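Long-range contacts in folylpolyglutamate synthase protein FOLC (Mycobacterium tuberculosis, PDB 2VOS), which probably adds L-glutamate to dihydropteroate and, stepwise, to tetrahydrofolate and its polyglutamates, at the cost of ATP: residues Glu340-Ala345 with Ala477-Phe482; Thr347-Ala352 with Gly465-Gly470. All blocks are in the same frame, centred on the assembly; numbering follows the deposited sequence.

Interaction 1 (Glu340-Ala345 with Ala477-Phe482)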
loop_
_atom_site.group_PDB
_atom_site.type_symbol
_atom_site.label_atom_id
_atom_site.label_comp_id
_atom_site.label_asym_id
_atom_site.label_seq_id
_atom_site.Cartn_x
_atom_site.Cartn_y
_atom_site.Cartn_z
ATOM N N GLU A 340 5.994 -11.349 0.526
ATOM C CA GLU A 340 7.178 -11.448 -0.287
ATOM C C GLU A 340 8.143 -12.429 0.402
ATOM O O GLU A 340 8.446 -12.290 1.585
ATOM C CB GLU A 340 7.849 -10.066 -0.433
ATOM C CG GLU A 340 9.035 -10.080 -1.407
ATOM C CD GLU A 340 9.759 -8.746 -1.444
ATOM O OE1 GLU A 340 9.489 -7.907 -0.550
ATOM O OE2 GLU A 340 10.629 -8.548 -2.321
ATOM N N ARG A 341 8.650 -13.390 -0.341
ATOM C CA ARG A 341 9.560 -14.396 0.217
ATOM C C ARG A 341 10.970 -13.900 0.207
ATOM O O ARG A 341 11.485 -13.532 -0.872
ATOM C CB ARG A 341 9.538 -15.619 -0.680
ATOM C CG ARG A 341 8.518 -16.639 -0.297
ATOM C CD ARG A 341 8.910 -18.062 -0.831
ATOM N NE ARG A 341 9.335 -18.099 -2.246
ATOM C CZ ARG A 341 9.998 -19.116 -2.807
ATOM N NH1 ARG A 341 10.275 -20.232 -2.095
ATOM N NH2 ARG A 341 10.370 -19.046 -4.082
HETATM N N MSE A 342 11.597 -13.910 1.386
HETATM C CA MSE A 342 12.990 -13.491 1.534
HETATM C C MSE A 342 13.948 -14.654 1.285
HETATM O O MSE A 342 15.104 -14.412 0.887
HETATM C CB MSE A 342 13.293 -12.960 2.962
HETATM C CG MSE A 342 12.532 -11.699 3.356
HETATM SE SE MSE A 342 13.075 -10.190 2.300
HETATM C CE MSE A 342 11.719 -10.346 0.887
ATOM N N ARG A 343 13.501 -15.888 1.538
ATOM C CA ARG A 343 14.333 -17.042 1.270
ATOM C C ARG A 343 13.480 -18.307 1.436
ATOM O O ARG A 343 12.312 -18.206 1.831
ATOM C CB ARG A 343 15.483 -17.131 2.303
ATOM C CG ARG A 343 14.965 -17.283 3.782
ATOM C CD ARG A 343 16.084 -17.742 4.811
ATOM N NE ARG A 343 16.572 -19.046 4.372
ATOM C CZ ARG A 343 17.748 -19.245 3.810
ATOM N NH1 ARG A 343 18.595 -18.212 3.729
ATOM N NH2 ARG A 343 18.097 -20.485 3.410
ATOM N N SER A 344 14.050 -19.482 1.157
ATOM C CA SER A 344 13.348 -20.749 1.388
ATOM C C SER A 344 14.300 -21.580 2.284
ATOM O O SER A 344 15.461 -21.162 2.474
ATOM C CB SER A 344 13.031 -21.427 0.033
ATOM O OG SER A 344 14.198 -21.894 -0.676
ATOM N N ALA A 345 13.823 -22.708 2.858
ATOM C CA ALA A 345 14.649 -23.564 3.735
ATOM C C ALA A 345 15.383 -22.807 4.852
ATOM O O ALA A 345 16.609 -22.741 4.838
ATOM C CB ALA A 345 15.649 -24.340 2.945
ATOM N N ALA A 477 11.584 -3.087 7.928
ATOM C CA ALA A 477 12.856 -3.299 8.674
ATOM C C ALA A 477 13.446 -4.664 8.370
ATOM O O ALA A 477 14.636 -4.822 8.196
ATOM C CB ALA A 477 12.673 -3.130 10.223
ATOM N N ALA A 478 12.588 -5.663 8.300
ATOM C CA ALA A 478 12.992 -7.009 7.958
ATOM C C ALA A 478 13.544 -7.049 6.532
ATOM O O ALA A 478 14.544 -7.744 6.292
ATOM C CB ALA A 478 11.786 -7.997 8.127
ATOM N N ARG A 479 12.937 -6.314 5.592
ATOM C CA ARG A 479 13.396 -6.353 4.249
ATOM C C ARG A 479 14.877 -5.845 4.184
ATOM O O ARG A 479 15.732 -6.377 3.428
ATOM C CB ARG A 479 12.452 -5.540 3.338
ATOM C CG ARG A 479 12.642 -5.880 1.842
ATOM C CD ARG A 479 11.451 -5.322 0.966
ATOM N NE ARG A 479 11.443 -5.964 -0.350
ATOM C CZ ARG A 479 12.198 -5.597 -1.376
ATOM N NH1 ARG A 479 13.030 -4.563 -1.273
ATOM N NH2 ARG A 479 12.139 -6.285 -2.518
ATOM N N THR A 480 15.179 -4.803 4.956
ATOM C CA THR A 480 16.522 -4.256 5.050
ATOM C C THR A 480 17.489 -5.255 5.744
ATOM O O THR A 480 18.618 -5.439 5.303
ATOM C CB THR A 480 16.454 -2.930 5.812
ATOM O OG1 THR A 480 15.786 -1.940 5.006
ATOM C CG2 THR A 480 17.857 -2.437 6.211
ATOM N N LEU A 481 17.058 -5.910 6.813
ATOM C CA LEU A 481 17.840 -6.981 7.421
ATOM C C LEU A 481 18.227 -8.081 6.420
ATOM O O LEU A 481 19.331 -8.635 6.493
ATOM C CB LEU A 481 17.105 -7.614 8.607
ATOM C CG LEU A 481 16.950 -6.692 9.832
ATOM C CD1 LEU A 481 16.148 -7.413 10.948
ATOM C CD2 LEU A 481 18.357 -6.167 10.339
ATOM N N PHE A 482 17.327 -8.400 5.491
ATOM C CA PHE A 482 17.601 -9.429 4.499
ATOM C C PHE A 482 18.349 -8.889 3.292
ATOM O O PHE A 482 18.572 -9.603 2.329
ATOM C CB PHE A 482 16.273 -10.112 4.093
ATOM C CG PHE A 482 15.874 -11.196 5.052
ATOM C CD1 PHE A 482 16.423 -12.451 4.912
ATOM C CD2 PHE A 482 14.985 -10.958 6.107
ATOM C CE1 PHE A 482 16.111 -13.435 5.753
ATOM C CE2 PHE A 482 14.664 -11.931 6.953
ATOM C CZ PHE A 482 15.252 -13.189 6.800
#
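Here the edge strand 340-343 of the six-stranded sheet in the Mur ligase glutamate ligase domain meets the last turn of helix 472-481, and two quite different grips hold them. The first is a side-on salt bridge between Glu340 and Arg479. Arg479 NE gives its hydrogen to Glu340 OE1 at 2.8 Å, and Arg479 NH2 gives one to Glu340 OE2 at 2.7 Å; both oxygens use their syn lone pairs. The carboxylate and guanidinium planes are nearly coplanar, 20° apart, and both N-H bonds point almost straight at their oxygens, which holds the pair flat. Each chain reaches it extended: CG is anti to the backbone N in Glu340 (chi1 -174°) and in Arg479 (chi1 -163°).

The second grip is apolar. Met342, a selenomethionine, lays its CB over one face of the Phe482 ring, 3.8 Å from the centroid, as a CH-pi contact. CG follows across the CG-CD2 side of the ring, and the bend at chi2 brings SE round, oblique to the ring, in a Met-aromatic contact.

Further out, Gly337 N also binds Glu340 OE1, while Gln102 OE1 and Asp485 O take the remaining terminal nitrogen of Arg479, fixing the guanidinium from its other end. At the root of the aromatic side chain, Met342 SE lies 3.7 Å from Phe482 CB.

Interaction 2 (Thr347-Ala352 with Gly465-Gly470). With ADP (adenosine-5'-diphosphate), chain B.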
loop_
_atom_site.group_PDB
_atom_site.type_symbol
_atom_site.label_atom_id
_atom_site.label_comp_id
_atom_site.label_asym_id
_atom_site.label_seq_id
_atom_site.Cartn_x
_atom_site.Cartn_y
_atom_site.Cartn_z
ATOM N N THR A 347 11.424 -21.135 4.717
ATOM C CA THR A 347 10.790 -20.019 4.074
ATOM C C THR A 347 10.579 -18.869 5.065
ATOM O O THR A 347 10.125 -19.079 6.169
ATOM C CB THR A 347 9.435 -20.438 3.495
ATOM O OG1 THR A 347 9.667 -21.458 2.501
ATOM C CG2 THR A 347 8.738 -19.229 2.892
ATOM N N VAL A 348 10.947 -17.662 4.670
ATOM C CA VAL A 348 10.664 -16.466 5.456
ATOM C C VAL A 348 9.864 -15.572 4.523
ATOM O O VAL A 348 10.302 -15.260 3.383
ATOM C CB VAL A 348 11.931 -15.721 5.848
ATOM C CG1 VAL A 348 11.563 -14.345 6.525
ATOM C CG2 VAL A 348 12.843 -16.622 6.763
ATOM N N PHE A 349 8.690 -15.175 5.015
ATOM C CA PHE A 349 7.884 -14.176 4.320
ATOM C C PHE A 349 7.938 -12.900 5.080
ATOM O O PHE A 349 8.026 -12.921 6.323
ATOM C CB PHE A 349 6.419 -14.570 4.357
ATOM C CG PHE A 349 6.071 -15.633 3.387
ATOM C CD1 PHE A 349 5.966 -16.962 3.799
ATOM C CD2 PHE A 349 5.811 -15.316 2.082
ATOM C CE1 PHE A 349 5.610 -17.931 2.880
ATOM C CE2 PHE A 349 5.458 -16.321 1.161
ATOM C CZ PHE A 349 5.339 -17.604 1.601
ATOM N N ILE A 350 7.801 -11.791 4.365
ATOM C CA ILE A 350 7.493 -10.557 5.035
ATOM C C ILE A 350 6.172 -10.093 4.452
ATOM O O ILE A 350 5.917 -10.285 3.242
ATOM C CB ILE A 350 8.578 -9.450 4.807
ATOM C CG1 ILE A 350 8.724 -9.117 3.281
ATOM C CG2 ILE A 350 9.913 -9.829 5.533
ATOM C CD1 ILE A 350 9.719 -7.912 2.977
ATOM N N ASP A 351 5.356 -9.460 5.297
ATOM C CA ASP A 351 4.066 -8.969 4.900
ATOM C C ASP A 351 3.670 -7.761 5.742
ATOM O O ASP A 351 3.738 -7.797 6.985
ATOM C CB ASP A 351 2.997 -10.060 4.965
ATOM C CG ASP A 351 1.701 -9.615 4.244
ATOM O OD1 ASP A 351 1.601 -9.655 3.015
ATOM O OD2 ASP A 351 0.811 -9.122 4.893
ATOM N N ALA A 352 3.235 -6.692 5.076
ATOM C CA ALA A 352 2.896 -5.441 5.715
ATOM C C ALA A 352 1.527 -5.486 6.458
ATOM O O ALA A 352 1.118 -4.444 7.009
ATOM C CB ALA A 352 2.846 -4.318 4.660
ATOM N N GLY A 465 8.171 -22.383 8.084
ATOM C CA GLY A 465 8.309 -20.977 7.709
ATOM C C GLY A 465 8.166 -20.004 8.873
ATOM O O GLY A 465 7.655 -20.339 9.947
ATOM N N ILE A 466 8.654 -18.805 8.619
ATOM C CA ILE A 466 8.620 -17.685 9.527
ATOM C C ILE A 466 7.909 -16.569 8.754
ATOM O O ILE A 466 8.222 -16.321 7.573
ATOM C CB ILE A 466 10.035 -17.224 9.832
ATOM C CG1 ILE A 466 10.772 -18.363 10.525
ATOM C CG2 ILE A 466 10.029 -16.056 10.798
ATOM C CD1 ILE A 466 12.231 -18.172 10.584
ATOM N N VAL A 467 6.934 -15.933 9.395
ATOM C CA VAL A 467 6.186 -14.886 8.731
ATOM C C VAL A 467 6.299 -13.627 9.569
ATOM O O VAL A 467 5.894 -13.575 10.753
ATOM C CB VAL A 467 4.718 -15.270 8.605
ATOM C CG1 VAL A 467 3.963 -14.130 7.923
ATOM C CG2 VAL A 467 4.603 -16.565 7.797
ATOM N N ILE A 468 6.956 -12.632 8.983
ATOM C CA ILE A 468 7.247 -11.399 9.703
ATOM C C ILE A 468 6.202 -10.363 9.258
ATOM O O ILE A 468 6.162 -9.967 8.077
ATOM C CB ILE A 468 8.679 -10.911 9.320
ATOM C CG1 ILE A 468 9.671 -12.056 9.610
ATOM C CG2 ILE A 468 9.029 -9.520 9.957
ATOM C CD1 ILE A 468 11.048 -11.887 8.925
ATOM N N THR A 469 5.391 -9.863 10.199
ATOM C CA THR A 469 4.244 -9.058 9.779
ATOM C C THR A 469 3.766 -8.136 10.922
ATOM O O THR A 469 4.405 -8.067 12.010
ATOM C CB THR A 469 3.108 -10.019 9.308
ATOM O OG1 THR A 469 2.064 -9.286 8.698
ATOM C CG2 THR A 469 2.479 -10.843 10.525
ATOM N N GLY A 470 2.668 -7.408 10.677
ATOM C CA GLY A 470 2.027 -6.660 11.779
ATOM C C GLY A 470 2.034 -5.166 11.496
ATOM O O GLY A 470 1.198 -4.401 12.050
HETATM P PB ADP B . -2.447 -0.224 1.246
HETATM O O1B ADP B . -1.539 0.578 0.350
HETATM O O2B ADP B . -2.047 -0.164 2.693
HETATM O O3B ADP B . -3.919 -0.055 1.025
HETATM P PA ADP B . -1.028 -2.642 0.280
HETATM O O1A ADP B . 0.254 -2.011 0.802
HETATM O O2A ADP B . -1.194 -3.253 -1.102
HETATM O O3A ADP B . -2.327 -1.777 0.776
HETATM O "O5'" ADP B . -1.203 -3.924 1.262
HETATM C "C5'" ADP B . -1.003 -3.905 2.683
HETATM C "C4'" ADP B . -1.355 -5.327 3.170
HETATM O "O4'" ADP B . -2.773 -5.562 2.950
HETATM C "C3'" ADP B . -0.720 -6.450 2.353
HETATM O "O3'" ADP B . 0.432 -6.959 2.995
HETATM C "C2'" ADP B . -1.679 -7.606 2.305
HETATM O "O2'" ADP B . -1.594 -8.280 3.607
HETATM C "C1'" ADP B . -3.002 -6.894 2.426
HETATM N N9 ADP B . -3.749 -6.645 1.159
HETATM C C8 ADP B . -3.373 -6.027 -0.010
HETATM N N7 ADP B . -4.433 -5.982 -0.870
HETATM C C5 ADP B . -5.513 -6.473 -0.194
HETATM C C6 ADP B . -6.939 -6.681 -0.470
HETATM N N6 ADP B . -7.468 -6.347 -1.665
HETATM N N1 ADP B . -7.656 -7.266 0.497
HETATM C C2 ADP B . -7.188 -7.686 1.701
HETATM N N3 ADP B . -5.889 -7.505 2.054
HETATM C C4 ADP B . -5.054 -6.928 1.129
#
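Strands 347-350 and 464-469 run side by side as parallel neighbours in the sheet of the glutamate ligase domain; the axes of 347-350 and 465-469 come within 4.6 Å of each other. Four backbone bonds make the ladder, alternating in direction: Ile466 N to Thr347 O, Phe349 N to Ile466 O, Ile468 N to Phe349 O, and Asp351 N to Ile468 O. On one face Val348, Ile350, Ile466 and Ile468 form an apolar layer, tightest where Val348 CG1 presses on Ile468 CD1 at 3.5 Å; helix 472-481 packs against this layer. On the other face Phe349 and Val467 meet helix 356-368.

At the last rung, Asp351 carries the contact on to the nucleotide. Its CB lies 3.9 Å from Thr469 OG1, whose hydroxyl is turned anti to its own backbone N (chi1 -171°) and donates to Asp351 O at 2.8 Å, from above the carbonyl plane. CG is anti to the backbone N (chi1 -167°), which carries the carboxylate to the ribose. From there the two oxygens divide the work. OD2 accepts a hydrogen bond from ADP O2' at 2.9 Å and another from Ala353 N. OD1 accepts one from Leu339 N. ADP O3' lies 2.9 Å from both Asp351 OD1 and Asp351 OD2, with weak bonds between which its single proton is not settled.

The two backbone amides therefore hold the carboxylate in place, and Thr469 ties down the peptide just after it. Such a group, taking hydrogen bonds at both oxygens, is probably ionised, and it holds the ribose firmly at O2' and more loosely at O3', so the end of this strand pair serves as the sugar-binding edge of the ADP site.

Overall arrangement
Both contacts belong to one sheet: strands 340-343 and 347-350 are antiparallel neighbours, joined by Met342 N to Val348 O and Glu340 O to Ile350 N, and strand 464-469 leads on into helix 472-481. Interaction 2 is the buried core, built mainly from backbone bonds and apolar packing and ending at the nucleotide. Interaction 1 lies nearer the surface, at the sheet's outer strand, and depends mainly on side chains: a charged pair and a selenium-aromatic contact. The two meet where Arg479 CB packs on Ile350 CD1 at 3.6 Å. Thus the helix that covers the apolar face of interaction 2 is also clasped to the edge strand by interaction 1.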